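Local coordinates for putative membrane protein (Corynebacterium diphtheriae NCTC 13129, PDB 3C8I) that is of unknown function but probably sits at the membrane, this chain being its C-terminal DUF3239 part, a curved antiparallel sheet with packed helices, at residues Leu16-Val24 / Gln117-Leu128; Met32-Asp40 / Asp86-Met94. All blocks are in the same frame, centred on the assembly; numbering follows the deposited sequence.

Interaction 1: Leu16-Val24 / Gln117-Leu128; sequences LVPAMIAEV and QWTTLSKNLNKL
Pro18 lies over one face of the Trp118 indole in a CH-pi contact: its CB sits 3.6 Å from the centroid of the Trp118 six-membered ring, 14° off the normal. At the edge of the same ring, in its plane, the carbonyl oxygen of Ala19 meets CZ3 of Trp118 at 3.3 Å. The indole's outer end reaches the strand. Its NE1 is hydrogen-bonded to Glu110 O, and Arg70 makes a cation-pi contact with the ring.

Most of the remaining direct contacts are between apolar side chains. Leu121 sends CD2 onto the backbone between Pro18 and Met20, 3.6 Å from Ala19 CA. Met20 CG is turned anti to the backbone N (chi1 -171°) and the chain bends at chi3; the Met20 and Leu125 side chains meet nearly perpendicularly, with Met20 SD 3.6 Å from Leu125 CG. Ala22 CB rests on Leu125 CD2, and beyond it Leu128 CD2 touches Glu23 CB at 3.7 Å. The carboxylate of Glu23 turns to other partners: Asn25, Arg132 and Arg27 of a second subunit.

Met20 CE makes a tight methyl-to-oxygen approach to Ser122 OG, at 3.1 Å. No direct hydrogen bond joins the segments. At the Pro18 end, one water donates to both Leu16 O and Gln117 OE1, the latter at 2.6 Å.

Helix 117-124 runs obliquely along strand 16-24 (-32°), and Ala22 and Glu23 form a classic beta bulge opposite Val30. This is helix-on-sheet packing of an alpha+beta domain, with the helix lying along one face of the antiparallel sheet.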
# COMPACT_ATOMS: atom_id res chain seq x y z
N LEU B 16 -10.77 -13.17 -16.73
CA LEU B 16 -10.10 -12.25 -17.62
C LEU B 16 -10.88 -10.96 -17.71
O LEU B 16 -12.09 -10.98 -17.87
CB LEU B 16 -9.96 -12.86 -19.01
CG LEU B 16 -8.89 -13.95 -19.12
CD1 LEU B 16 -9.01 -14.63 -20.49
CD2 LEU B 16 -7.48 -13.35 -18.87
N VAL B 17 -10.16 -9.85 -17.65
CA VAL B 17 -10.72 -8.55 -17.91
C VAL B 17 -9.89 -7.88 -19.01
O VAL B 17 -8.68 -8.08 -19.08
CB VAL B 17 -10.81 -7.67 -16.61
CG1 VAL B 17 -11.67 -8.36 -15.56
CG2 VAL B 17 -9.42 -7.35 -16.03
N PRO B 18 -10.53 -7.07 -19.85
CA PRO B 18 -9.71 -6.27 -20.76
C PRO B 18 -9.03 -5.11 -20.02
O PRO B 18 -9.63 -4.51 -19.11
CB PRO B 18 -10.73 -5.73 -21.75
CG PRO B 18 -11.99 -5.69 -21.00
CD PRO B 18 -11.97 -6.82 -20.03
N ALA B 19 -7.80 -4.82 -20.42
CA ALA B 19 -7.11 -3.61 -20.01
C ALA B 19 -6.42 -2.98 -21.23
O ALA B 19 -6.22 -3.66 -22.26
CB ALA B 19 -6.10 -3.90 -18.85
N MET B 20 -6.08 -1.71 -21.13
CA MET B 20 -5.56 -0.95 -22.24
C MET B 20 -4.70 0.19 -21.72
O MET B 20 -5.01 0.80 -20.69
CB MET B 20 -6.75 -0.39 -23.05
CG MET B 20 -6.42 0.28 -24.40
SD MET B 20 -7.95 0.65 -25.35
CE MET B 20 -8.63 -0.96 -25.48
N ILE B 21 -3.64 0.51 -22.46
CA ILE B 21 -2.77 1.63 -22.10
C ILE B 21 -3.54 2.92 -22.36
O ILE B 21 -3.96 3.21 -23.49
CB ILE B 21 -1.43 1.65 -22.85
CG1 ILE B 21 -0.66 0.33 -22.67
CG2 ILE B 21 -0.61 2.90 -22.42
CD1 ILE B 21 0.68 0.28 -23.46
N ALA B 22 -3.71 3.70 -21.29
CA ALA B 22 -4.50 4.94 -21.31
C ALA B 22 -3.60 6.18 -21.33
O ALA B 22 -4.03 7.26 -21.75
CB ALA B 22 -5.46 4.97 -20.09
N GLU B 23 -2.36 6.02 -20.88
CA GLU B 23 -1.41 7.11 -20.84
C GLU B 23 0.01 6.58 -20.74
O GLU B 23 0.26 5.56 -20.07
CB GLU B 23 -1.73 8.04 -19.66
CG GLU B 23 -0.61 9.04 -19.35
CD GLU B 23 -0.90 9.87 -18.13
OE1 GLU B 23 -1.72 10.80 -18.27
OE2 GLU B 23 -0.31 9.60 -17.06
N VAL B 24 0.94 7.26 -21.41
CA VAL B 24 2.34 6.86 -21.44
C VAL B 24 3.22 8.04 -21.02
O VAL B 24 3.07 9.15 -21.55
CB VAL B 24 2.74 6.34 -22.84
CG1 VAL B 24 4.26 6.18 -22.96
CG2 VAL B 24 2.02 5.02 -23.13
N GLN B 117 -16.71 -5.94 -24.69
CA GLN B 117 -15.96 -5.45 -23.54
C GLN B 117 -14.75 -4.67 -24.01
O GLN B 117 -14.44 -3.61 -23.47
CB GLN B 117 -15.55 -6.59 -22.62
CG GLN B 117 -16.71 -7.18 -21.84
CD GLN B 117 -16.29 -8.27 -20.86
OE1 GLN B 117 -15.14 -8.31 -20.38
NE2 GLN B 117 -17.23 -9.14 -20.55
N TRP B 118 -14.05 -5.19 -25.03
CA TRP B 118 -12.96 -4.43 -25.65
C TRP B 118 -13.46 -3.08 -26.14
O TRP B 118 -12.87 -2.05 -25.85
CB TRP B 118 -12.29 -5.20 -26.79
CG TRP B 118 -11.35 -6.28 -26.32
CD1 TRP B 118 -11.48 -7.61 -26.54
CD2 TRP B 118 -10.16 -6.10 -25.56
NE1 TRP B 118 -10.44 -8.29 -25.95
CE2 TRP B 118 -9.60 -7.38 -25.35
CE3 TRP B 118 -9.50 -4.98 -25.03
CZ2 TRP B 118 -8.42 -7.58 -24.61
CZ3 TRP B 118 -8.32 -5.17 -24.31
CH2 TRP B 118 -7.80 -6.46 -24.09
N THR B 119 -14.58 -3.07 -26.87
CA THR B 119 -15.08 -1.81 -27.42
C THR B 119 -15.56 -0.84 -26.31
O THR B 119 -15.23 0.35 -26.33
CB THR B 119 -16.12 -2.07 -28.56
OG1 THR B 119 -17.34 -2.59 -28.01
CG2 THR B 119 -15.58 -3.07 -29.57
N THR B 120 -16.28 -1.35 -25.31
CA THR B 120 -16.64 -0.54 -24.13
C THR B 120 -15.42 0.13 -23.47
O THR B 120 -15.44 1.32 -23.14
CB THR B 120 -17.37 -1.39 -23.05
OG1 THR B 120 -18.65 -1.81 -23.55
CG2 THR B 120 -17.57 -0.60 -21.73
N LEU B 121 -14.34 -0.64 -23.28
CA LEU B 121 -13.11 -0.08 -22.72
C LEU B 121 -12.51 0.99 -23.65
O LEU B 121 -12.18 2.08 -23.20
CB LEU B 121 -12.09 -1.18 -22.42
CG LEU B 121 -10.74 -0.74 -21.82
CD1 LEU B 121 -10.91 0.10 -20.54
CD2 LEU B 121 -9.88 -1.95 -21.59
N SER B 122 -12.38 0.66 -24.95
CA SER B 122 -11.84 1.61 -25.92
C SER B 122 -12.62 2.92 -25.92
O SER B 122 -12.02 4.00 -25.92
CB SER B 122 -11.85 1.01 -27.32
OG SER B 122 -11.03 -0.15 -27.35
N LYS B 123 -13.94 2.82 -25.89
CA LYS B 123 -14.80 4.02 -25.87
C LYS B 123 -14.68 4.86 -24.62
O LYS B 123 -15.12 6.00 -24.61
CB LYS B 123 -16.26 3.64 -26.09
CG LYS B 123 -16.63 3.60 -27.54
CD LYS B 123 -17.64 2.51 -27.89
CE LYS B 123 -16.93 1.29 -28.46
NZ LYS B 123 -17.59 -0.01 -28.10
N ASN B 124 -14.08 4.31 -23.56
CA ASN B 124 -13.97 5.00 -22.29
C ASN B 124 -12.54 5.34 -21.88
O ASN B 124 -12.33 5.88 -20.79
CB ASN B 124 -14.69 4.18 -21.21
CG ASN B 124 -16.21 4.24 -21.35
OD1 ASN B 124 -16.82 5.26 -21.06
ND2 ASN B 124 -16.82 3.14 -21.80
N LEU B 125 -11.57 5.09 -22.75
CA LEU B 125 -10.17 5.43 -22.45
C LEU B 125 -10.02 6.89 -22.12
O LEU B 125 -9.18 7.26 -21.30
CB LEU B 125 -9.24 5.13 -23.63
CG LEU B 125 -8.43 3.85 -23.74
CD1 LEU B 125 -7.22 4.14 -24.68
CD2 LEU B 125 -7.99 3.20 -22.38
N ASN B 126 -10.82 7.71 -22.82
CA ASN B 126 -10.81 9.16 -22.62
C ASN B 126 -11.34 9.62 -21.27
O ASN B 126 -11.11 10.76 -20.87
CB ASN B 126 -11.50 9.90 -23.81
CG ASN B 126 -12.95 9.45 -24.07
OD1 ASN B 126 -13.70 9.12 -23.16
ND2 ASN B 126 -13.36 9.50 -25.35
N LYS B 127 -12.00 8.72 -20.51
CA LYS B 127 -12.45 9.06 -19.14
C LYS B 127 -11.36 8.92 -18.07
O LYS B 127 -11.66 9.04 -16.89
CB LYS B 127 -13.68 8.23 -18.73
CG LYS B 127 -14.90 8.43 -19.62
CD LYS B 127 -16.19 7.98 -18.94
CE LYS B 127 -17.44 8.19 -19.83
NZ LYS B 127 -17.37 9.34 -20.81
N LEU B 128 -10.11 8.71 -18.48
CA LEU B 128 -8.98 8.58 -17.54
C LEU B 128 -8.98 9.60 -16.41
O LEU B 128 -8.76 9.28 -15.26
CB LEU B 128 -7.64 8.65 -18.30
CG LEU B 128 -6.32 8.58 -17.51
CD1 LEU B 128 -6.19 7.26 -16.76
CD2 LEU B 128 -5.10 8.79 -18.45
O HOH W 1 -13.81 -10.51 -19.95

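Interaction 2: Met32-Asp40 / Asp86-Met94; sequences MALVNTNVD and DSWDQISPM
Asn38 and Ser87 form a single antiparallel bridge, a non-hydrogen-bonded pair flanked by Trp88 N to Thr37 O (2.8 Å) and Val39 N to Asp86 O. Beyond it, strands 32-36 and 90-94 cross at 121° as face-to-face layers of one antiparallel sheet, separated in its order by strands 70-80 and 16-24, consistent with a strongly curled, barrel-like sheet. Ala33 CB packs on Pro93 CB at 3.7 Å, and Val35 CG2 reaches Ile91 CD1 at 3.6 Å as the two side chains run alongside one another, pointing opposite ways.

The Trp88 side chain starts at CB, which, like CG, lies near Thr37 O. CD1 comes closer to that oxygen, at 3.4 Å. Along the fused bond, CD2 and CE2 lie beneath the Val39 methyl CG2, 3.7 Å from CE2 and over the five-membered ring. The Val39 torsion explains this: with CG1 anti to the backbone N (chi1 173°), CG2 stands beside that N and over the indole. Farther out, CZ2 meets both Val39 methyls. The polar corner is bridged by a water in the ring plane, which accepts from Trp88 NE1 at 3.1 Å and donates to Val39 O at 3.0 Å.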
# COMPACT_ATOMS: atom_id res chain seq x y z
N MET B 32 -5.94 1.11 -17.97
CA MET B 32 -7.34 1.15 -17.55
C MET B 32 -7.92 -0.22 -17.83
O MET B 32 -7.70 -0.75 -18.92
CB MET B 32 -8.12 2.22 -18.34
CG MET B 32 -9.62 2.38 -17.94
SD MET B 32 -10.55 3.63 -18.94
CE MET B 32 -9.71 5.04 -18.36
N ALA B 33 -8.66 -0.78 -16.89
CA ALA B 33 -9.35 -2.05 -17.07
C ALA B 33 -10.85 -1.91 -16.90
O ALA B 33 -11.30 -1.05 -16.15
CB ALA B 33 -8.81 -3.14 -16.08
N LEU B 34 -11.62 -2.74 -17.61
CA LEU B 34 -13.07 -2.83 -17.45
C LEU B 34 -13.38 -3.98 -16.48
O LEU B 34 -13.14 -5.15 -16.78
CB LEU B 34 -13.76 -3.03 -18.82
CG LEU B 34 -15.31 -3.06 -18.82
CD1 LEU B 34 -15.91 -1.69 -18.55
CD2 LEU B 34 -15.88 -3.65 -20.11
N VAL B 35 -13.92 -3.64 -15.31
CA VAL B 35 -14.14 -4.59 -14.23
C VAL B 35 -15.60 -4.60 -13.75
O VAL B 35 -16.37 -3.64 -13.94
CB VAL B 35 -13.18 -4.32 -13.02
CG1 VAL B 35 -11.71 -4.61 -13.39
CG2 VAL B 35 -13.34 -2.91 -12.46
N ASN B 36 -15.98 -5.71 -13.15
CA ASN B 36 -17.30 -5.91 -12.59
C ASN B 36 -17.22 -5.69 -11.10
O ASN B 36 -16.51 -6.43 -10.42
CB ASN B 36 -17.76 -7.34 -12.89
CG ASN B 36 -19.15 -7.66 -12.34
OD1 ASN B 36 -19.86 -6.81 -11.80
ND2 ASN B 36 -19.55 -8.91 -12.51
N THR B 37 -17.92 -4.70 -10.58
CA THR B 37 -17.87 -4.42 -9.14
C THR B 37 -18.77 -5.30 -8.27
O THR B 37 -18.72 -5.19 -7.02
CB THR B 37 -18.12 -2.93 -8.81
OG1 THR B 37 -19.48 -2.59 -9.08
CG2 THR B 37 -17.22 -2.04 -9.60
N ASN B 38 -19.58 -6.17 -8.87
CA ASN B 38 -20.38 -7.12 -8.07
C ASN B 38 -19.52 -8.20 -7.44
O ASN B 38 -18.72 -8.84 -8.12
CB ASN B 38 -21.46 -7.82 -8.93
CG ASN B 38 -22.59 -6.91 -9.31
OD1 ASN B 38 -22.88 -5.93 -8.61
ND2 ASN B 38 -23.28 -7.23 -10.42
N VAL B 39 -19.71 -8.43 -6.14
CA VAL B 39 -19.02 -9.54 -5.48
C VAL B 39 -19.53 -10.88 -6.04
O VAL B 39 -18.72 -11.78 -6.28
CB VAL B 39 -19.10 -9.43 -3.94
CG1 VAL B 39 -18.53 -10.69 -3.30
CG2 VAL B 39 -18.33 -8.18 -3.47
N ASP B 40 -20.84 -10.97 -6.32
CA ASP B 40 -21.41 -12.16 -6.99
C ASP B 40 -21.35 -12.06 -8.51
O ASP B 40 -22.09 -11.27 -9.12
CB ASP B 40 -22.85 -12.35 -6.55
CG ASP B 40 -23.49 -13.63 -7.12
OD1 ASP B 40 -23.02 -14.20 -8.13
OD2 ASP B 40 -24.50 -14.04 -6.55
N ASP B 86 -21.92 -6.71 -1.11
CA ASP B 86 -22.22 -7.06 -2.50
C ASP B 86 -21.40 -6.30 -3.56
O ASP B 86 -21.44 -6.69 -4.73
CB ASP B 86 -23.72 -6.89 -2.83
CG ASP B 86 -24.65 -7.50 -1.78
OD1 ASP B 86 -24.33 -8.59 -1.24
OD2 ASP B 86 -25.70 -6.87 -1.51
N SER B 87 -20.66 -5.24 -3.18
CA SER B 87 -19.82 -4.50 -4.14
C SER B 87 -18.37 -4.36 -3.70
O SER B 87 -18.10 -4.21 -2.51
CB SER B 87 -20.36 -3.09 -4.36
OG SER B 87 -21.69 -3.13 -4.82
N TRP B 88 -17.46 -4.40 -4.68
CA TRP B 88 -16.06 -3.98 -4.50
C TRP B 88 -15.97 -2.49 -4.69
O TRP B 88 -16.55 -1.95 -5.64
CB TRP B 88 -15.15 -4.65 -5.51
CG TRP B 88 -15.23 -6.14 -5.59
CD1 TRP B 88 -15.76 -6.87 -6.61
CD2 TRP B 88 -14.74 -7.07 -4.63
NE1 TRP B 88 -15.64 -8.21 -6.33
CE2 TRP B 88 -15.02 -8.35 -5.12
CE3 TRP B 88 -14.08 -6.93 -3.40
CZ2 TRP B 88 -14.68 -9.51 -4.41
CZ3 TRP B 88 -13.73 -8.09 -2.70
CH2 TRP B 88 -14.02 -9.36 -3.21
N ASP B 89 -15.29 -1.81 -3.78
CA ASP B 89 -15.03 -0.37 -3.92
C ASP B 89 -13.62 -0.06 -4.46
O ASP B 89 -13.31 1.06 -4.83
CB ASP B 89 -15.31 0.37 -2.60
CG ASP B 89 -16.70 1.04 -2.57
OD1 ASP B 89 -17.51 0.79 -3.49
OD2 ASP B 89 -16.99 1.83 -1.64
N GLN B 90 -12.80 -1.09 -4.54
CA GLN B 90 -11.45 -1.01 -5.07
C GLN B 90 -11.13 -2.33 -5.72
O GLN B 90 -11.47 -3.37 -5.17
CB GLN B 90 -10.44 -0.72 -3.94
CG GLN B 90 -8.98 -0.45 -4.42
CD GLN B 90 -8.18 -1.68 -4.74
OE1 GLN B 90 -7.25 -1.62 -5.57
NE2 GLN B 90 -8.51 -2.79 -4.14
N ILE B 91 -10.50 -2.30 -6.91
CA ILE B 91 -10.09 -3.52 -7.63
C ILE B 91 -8.72 -3.29 -8.28
O ILE B 91 -8.55 -2.29 -8.98
CB ILE B 91 -11.12 -3.89 -8.75
CG1 ILE B 91 -12.49 -4.24 -8.15
CG2 ILE B 91 -10.60 -5.03 -9.61
CD1 ILE B 91 -13.59 -4.48 -9.19
N SER B 92 -7.77 -4.19 -8.03
CA SER B 92 -6.44 -4.16 -8.69
C SER B 92 -6.38 -5.07 -9.91
O SER B 92 -6.42 -6.31 -9.76
CB SER B 92 -5.32 -4.59 -7.75
OG SER B 92 -5.26 -3.74 -6.63
N PRO B 93 -6.27 -4.47 -11.10
CA PRO B 93 -6.03 -5.29 -12.29
C PRO B 93 -4.53 -5.57 -12.45
O PRO B 93 -3.71 -4.74 -12.07
CB PRO B 93 -6.54 -4.41 -13.42
CG PRO B 93 -6.32 -2.99 -12.94
CD PRO B 93 -6.34 -3.03 -11.43
N MET B 94 -4.20 -6.73 -12.99
CA MET B 94 -2.82 -7.05 -13.37
C MET B 94 -2.78 -7.61 -14.79
O MET B 94 -3.66 -8.37 -15.18
CB MET B 94 -2.19 -8.08 -12.39
CG MET B 94 -2.87 -9.45 -12.34
SD MET B 94 -1.87 -10.76 -11.48
CE MET B 94 -0.59 -11.10 -12.68
O HOH W 2 -21.61 -3.51 -7.57
O HOH W 3 -16.05 -11.11 -7.42
O HOH W 4 -22.90 -8.81 -5.62

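Overall arrangement
From the N terminus, strand 16-24 comes first and leads by a short connection into strand 29-36, its antiparallel neighbour. The loop opened at Met32-Asp40 is closed first, when segment 86-94 returns in interaction 2. The chain then passes through helix 103-112 and closes the wider loop of interaction 1 at 117-128, so interaction 2 lies within the span of interaction 1. Strand 29-36 joins them: Met32 and Leu34 touch helix 115-124, while Ala33 and Val35 face strand 90-94. Probable hydrogen bonds from Met32 N to Met20 O and from Leu34 N to Pro18 O link the two. Strand 29-36 thus lies between helix 115-124 and strand 88-95, an outermost strand of the same sheet within this chain.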